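Local coordinates for probable adhesion protein (Pseudomonas aeruginosa PAO1, PDB 6R3Z) that binds divalent metal ions, nickel in this crystal, and probably delivers ferrous iron to a transporter as a periplasmic solute-binding protein, at residues Y17-E29 with N137-R151. Residues are numbered along the deposited sequence; the frame is centred on the assembly and turned at random.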
# COMPACT_ATOMS: atom_id res chain seq x y z
N TYR A 17 -5.74 3.68 7.62
CA TYR A 17 -6.24 3.52 9.00
C TYR A 17 -5.02 3.66 9.95
O TYR A 17 -5.07 4.40 10.94
CB TYR A 17 -6.90 2.15 9.22
CG TYR A 17 -7.49 2.03 10.61
CD1 TYR A 17 -6.71 1.64 11.69
CD2 TYR A 17 -8.81 2.41 10.86
CE1 TYR A 17 -7.23 1.59 12.98
CE2 TYR A 17 -9.35 2.37 12.15
CZ TYR A 17 -8.55 1.97 13.21
OH TYR A 17 -9.04 1.89 14.48
N SER A 18 -3.90 2.97 9.62
CA SER A 18 -2.68 3.04 10.44
C SER A 18 -2.11 4.46 10.51
O SER A 18 -1.80 4.94 11.62
CB SER A 18 -1.63 2.06 9.93
OG SER A 18 -1.98 0.72 10.23
N TYR A 19 -2.05 5.17 9.36
CA TYR A 19 -1.53 6.54 9.35
C TYR A 19 -2.40 7.43 10.24
O TYR A 19 -1.87 8.06 11.14
CB TYR A 19 -1.55 7.16 7.95
CG TYR A 19 -0.77 6.50 6.83
CD1 TYR A 19 0.20 5.53 7.09
CD2 TYR A 19 -1.01 6.84 5.49
CE1 TYR A 19 0.91 4.92 6.04
CE2 TYR A 19 -0.34 6.21 4.45
CZ TYR A 19 0.64 5.27 4.73
OH TYR A 19 1.26 4.69 3.65
N VAL A 20 -3.73 7.48 9.98
CA VAL A 20 -4.62 8.40 10.70
C VAL A 20 -4.65 8.09 12.22
O VAL A 20 -4.51 9.02 13.02
CB VAL A 20 -6.02 8.47 10.03
CG1 VAL A 20 -6.99 9.33 10.85
CG2 VAL A 20 -5.90 9.01 8.59
N SER A 21 -4.77 6.80 12.61
CA SER A 21 -4.78 6.41 14.03
C SER A 21 -3.51 6.90 14.76
O SER A 21 -3.59 7.43 15.86
CB SER A 21 -4.90 4.89 14.18
OG SER A 21 -6.14 4.46 13.64
N ASN A 22 -2.34 6.74 14.12
CA ASN A 22 -1.07 7.19 14.72
C ASN A 22 -0.98 8.71 14.81
O ASN A 22 -0.43 9.23 15.78
CB ASN A 22 0.12 6.57 14.02
CG ASN A 22 0.40 5.21 14.60
OD1 ASN A 22 1.03 5.09 15.66
ND2 ASN A 22 -0.07 4.15 13.93
N ILE A 23 -1.57 9.42 13.82
CA ILE A 23 -1.59 10.88 13.82
C ILE A 23 -2.54 11.43 14.94
O ILE A 23 -2.16 12.34 15.64
CB ILE A 23 -1.99 11.45 12.44
CG1 ILE A 23 -0.92 11.13 11.35
CG2 ILE A 23 -2.25 12.97 12.51
CD1 ILE A 23 -1.44 11.24 9.92
N VAL A 24 -3.78 10.94 15.01
CA VAL A 24 -4.79 11.50 15.92
C VAL A 24 -4.80 10.92 17.33
O VAL A 24 -5.28 11.59 18.26
CB VAL A 24 -6.22 11.43 15.30
CG1 VAL A 24 -6.24 12.07 13.91
CG2 VAL A 24 -6.76 9.99 15.25
N GLY A 25 -4.38 9.66 17.47
CA GLY A 25 -4.46 8.98 18.76
C GLY A 25 -5.90 8.94 19.23
O GLY A 25 -6.82 8.67 18.45
N ASP A 26 -6.14 9.31 20.49
CA ASP A 26 -7.50 9.33 21.02
C ASP A 26 -8.22 10.69 20.84
O ASP A 26 -9.30 10.87 21.40
CB ASP A 26 -7.49 8.88 22.50
CG ASP A 26 -6.67 9.76 23.42
OD1 ASP A 26 -6.49 10.97 23.11
OD2 ASP A 26 -6.23 9.26 24.49
N LYS A 27 -7.64 11.63 20.05
CA LYS A 27 -8.24 12.97 19.88
C LYS A 27 -9.33 13.04 18.81
O LYS A 27 -10.07 14.03 18.73
CB LYS A 27 -7.15 14.02 19.64
CG LYS A 27 -6.12 14.01 20.78
CD LYS A 27 -5.14 15.16 20.72
CE LYS A 27 -4.26 15.16 21.95
NZ LYS A 27 -4.99 15.67 23.15
N ALA A 28 -9.45 11.99 17.99
CA ALA A 28 -10.44 11.91 16.90
C ALA A 28 -10.85 10.46 16.71
O ALA A 28 -10.19 9.57 17.26
CB ALA A 28 -9.84 12.46 15.61
N GLU A 29 -11.93 10.22 15.95
CA GLU A 29 -12.38 8.86 15.64
C GLU A 29 -11.97 8.51 14.19
O GLU A 29 -12.12 9.34 13.28
CB GLU A 29 -13.91 8.73 15.78
CG GLU A 29 -14.46 8.84 17.20
CD GLU A 29 -15.95 8.58 17.22
OE1 GLU A 29 -16.72 9.53 16.95
OE2 GLU A 29 -16.35 7.42 17.46
N ASN A 137 -6.26 20.78 18.05
CA ASN A 137 -5.41 19.59 18.05
C ASN A 137 -4.27 19.61 17.03
O ASN A 137 -3.52 18.64 16.96
CB ASN A 137 -6.27 18.32 17.88
CG ASN A 137 -7.17 18.03 19.06
OD1 ASN A 137 -6.76 18.12 20.23
ND2 ASN A 137 -8.41 17.66 18.78
N ALA A 138 -4.11 20.72 16.25
CA ALA A 138 -3.06 20.84 15.23
C ALA A 138 -1.64 20.51 15.74
O ALA A 138 -0.93 19.76 15.08
CB ALA A 138 -3.10 22.22 14.59
N LYS A 139 -1.25 21.04 16.92
CA LYS A 139 0.10 20.77 17.45
C LYS A 139 0.29 19.27 17.79
O LYS A 139 1.33 18.71 17.48
CB LYS A 139 0.45 21.66 18.65
CG LYS A 139 1.93 22.04 18.65
CD LYS A 139 2.51 22.11 20.05
CE LYS A 139 4.00 21.84 20.04
NZ LYS A 139 4.57 21.83 21.41
N ALA A 140 -0.73 18.64 18.39
CA ALA A 140 -0.70 17.21 18.75
C ALA A 140 -0.58 16.34 17.48
O ALA A 140 0.26 15.42 17.45
CB ALA A 140 -1.95 16.84 19.53
N TYR A 141 -1.37 16.65 16.43
CA TYR A 141 -1.30 15.91 15.16
C TYR A 141 0.10 15.99 14.54
O TYR A 141 0.63 14.98 14.09
CB TYR A 141 -2.38 16.37 14.15
CG TYR A 141 -3.82 16.22 14.61
CD1 TYR A 141 -4.17 15.32 15.62
CD2 TYR A 141 -4.84 16.96 14.01
CE1 TYR A 141 -5.51 15.15 16.01
CE2 TYR A 141 -6.17 16.82 14.41
CZ TYR A 141 -6.51 15.90 15.39
OH TYR A 141 -7.81 15.82 15.81
N THR A 142 0.71 17.17 14.57
CA THR A 142 2.06 17.40 14.05
C THR A 142 3.08 16.60 14.85
O THR A 142 3.91 15.90 14.26
CB THR A 142 2.36 18.92 14.00
OG1 THR A 142 1.45 19.50 13.06
CG2 THR A 142 3.80 19.22 13.55
N ARG A 143 2.99 16.68 16.20
CA ARG A 143 3.90 15.95 17.10
C ARG A 143 3.81 14.43 16.85
O ARG A 143 4.85 13.76 16.70
CB ARG A 143 3.55 16.29 18.55
CG ARG A 143 4.53 15.77 19.58
CD ARG A 143 4.22 16.36 20.96
NE ARG A 143 2.87 16.03 21.41
CZ ARG A 143 1.92 16.93 21.69
NH1 ARG A 143 2.18 18.23 21.60
NH2 ARG A 143 0.72 16.53 22.09
N ASN A 144 2.58 13.90 16.76
CA ASN A 144 2.32 12.47 16.54
C ASN A 144 2.83 12.03 15.17
O ASN A 144 3.44 10.96 15.06
CB ASN A 144 0.84 12.16 16.70
CG ASN A 144 0.32 12.30 18.12
OD1 ASN A 144 1.07 12.34 19.11
ND2 ASN A 144 -1.00 12.40 18.25
N ALA A 145 2.62 12.86 14.12
CA ALA A 145 3.10 12.53 12.79
C ALA A 145 4.64 12.43 12.80
O ALA A 145 5.19 11.48 12.24
CB ALA A 145 2.63 13.57 11.77
N ARG A 146 5.32 13.36 13.50
CA ARG A 146 6.78 13.31 13.58
C ARG A 146 7.29 12.06 14.31
O ARG A 146 8.24 11.43 13.83
CB ARG A 146 7.38 14.61 14.16
CG ARG A 146 7.06 15.88 13.34
CD ARG A 146 7.50 15.82 11.87
NE ARG A 146 7.18 17.05 11.13
CZ ARG A 146 6.00 17.32 10.58
NH1 ARG A 146 5.81 18.47 9.93
NH2 ARG A 146 4.99 16.46 10.68
N ALA A 147 6.62 11.65 15.42
CA ALA A 147 6.99 10.43 16.17
C ALA A 147 6.75 9.18 15.29
O ALA A 147 7.59 8.27 15.25
CB ALA A 147 6.17 10.31 17.45
N TYR A 148 5.66 9.18 14.52
CA TYR A 148 5.32 8.05 13.67
C TYR A 148 6.35 7.89 12.55
O TYR A 148 6.84 6.78 12.34
CB TYR A 148 3.89 8.16 13.12
CG TYR A 148 3.42 6.91 12.40
CD1 TYR A 148 3.47 5.66 13.01
CD2 TYR A 148 2.83 7.00 11.13
CE1 TYR A 148 2.96 4.52 12.37
CE2 TYR A 148 2.37 5.86 10.47
CZ TYR A 148 2.41 4.63 11.10
OH TYR A 148 1.94 3.52 10.44
N ALA A 149 6.73 9.01 11.90
CA ALA A 149 7.75 9.07 10.85
C ALA A 149 9.11 8.56 11.39
O ALA A 149 9.82 7.86 10.67
CB ALA A 149 7.89 10.49 10.32
N LYS A 150 9.42 8.85 12.67
CA LYS A 150 10.67 8.39 13.29
C LYS A 150 10.65 6.83 13.37
O LYS A 150 11.66 6.19 13.05
CB LYS A 150 10.85 9.02 14.68
CG LYS A 150 12.23 8.81 15.27
CD LYS A 150 12.39 9.49 16.63
CE LYS A 150 13.72 9.10 17.24
NZ LYS A 150 13.80 9.50 18.67
N ARG A 151 9.50 6.25 13.76
CA ARG A 151 9.32 4.79 13.86
C ARG A 151 9.47 4.15 12.47
O ARG A 151 10.12 3.12 12.36
CB ARG A 151 7.98 4.40 14.52
CG ARG A 151 7.96 4.67 16.03
CD ARG A 151 7.14 3.64 16.82
NE ARG A 151 5.82 3.34 16.26
CZ ARG A 151 4.73 4.10 16.41
NH1 ARG A 151 4.80 5.26 17.06
NH2 ARG A 151 3.56 3.70 15.89
O HOH W 1 2.58 7.32 16.80
O HOH W 2 -3.11 12.27 20.23
O HOH W 3 -10.57 15.98 20.70
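Ser-18 and Tyr-19 open the contact against the far end of the Tyr-148 side chain: Ser-18 CB lies 3.9 Å from Tyr-148 OH, while Tyr-19 CD1 approaches the edge of the Tyr-148 ring. Their polar ends turn elsewhere, Ser-18 OG to the backbone around Ser-257 and Tyr-19 OH to Ser-119. One turn on, the amide of Asn-22 lies flat over a face of Tyr-148, the two planes 9° apart, with CB 3.7 Å from the ring centroid as a CH-pi contact; Tyr-148 CG, anti to the backbone N (chi1 -171°), carries the ring across to it. Both ends of this amide are held: ND2 donates back to Ser-18 O, and OD1 takes a bond from Arg-151 NH2 (2.9 Å) that arrives above the carbonyl plane; water 1 joins OD1 to Arg-151 NH1. Glu-262 forms a salt bridge with the same NH2. Ile-23 sets CG2 against Tyr-141 CB (3.8 Å), with Ala-145 beside CG1 and helix 116-133 also touching it. Its carbonyl O receives Asn-144 ND2 at 2.9 Å, nearly straight (162°). Val-24 CG1 rests off-centre over the Tyr-141 ring, 4.3 Å from its centroid. Past Gly-25, where phi turns positive, the Lys-27 chain runs over Asn-137 and Ala-140, its CE 3.7 Å from Ala-140 CB. Helix 14-24, packed against the N-terminal parallel sheet, thus meets helix 138-160 through a mixed seam of amides, aromatic and aliphatic groups. Asn-144 ND2 gives Ile-23 O a side-chain donor and, through water 2, Val-24 O a bond besides that from Lys-27 N, while stacking and bonding together fix the rotation of Asn-22.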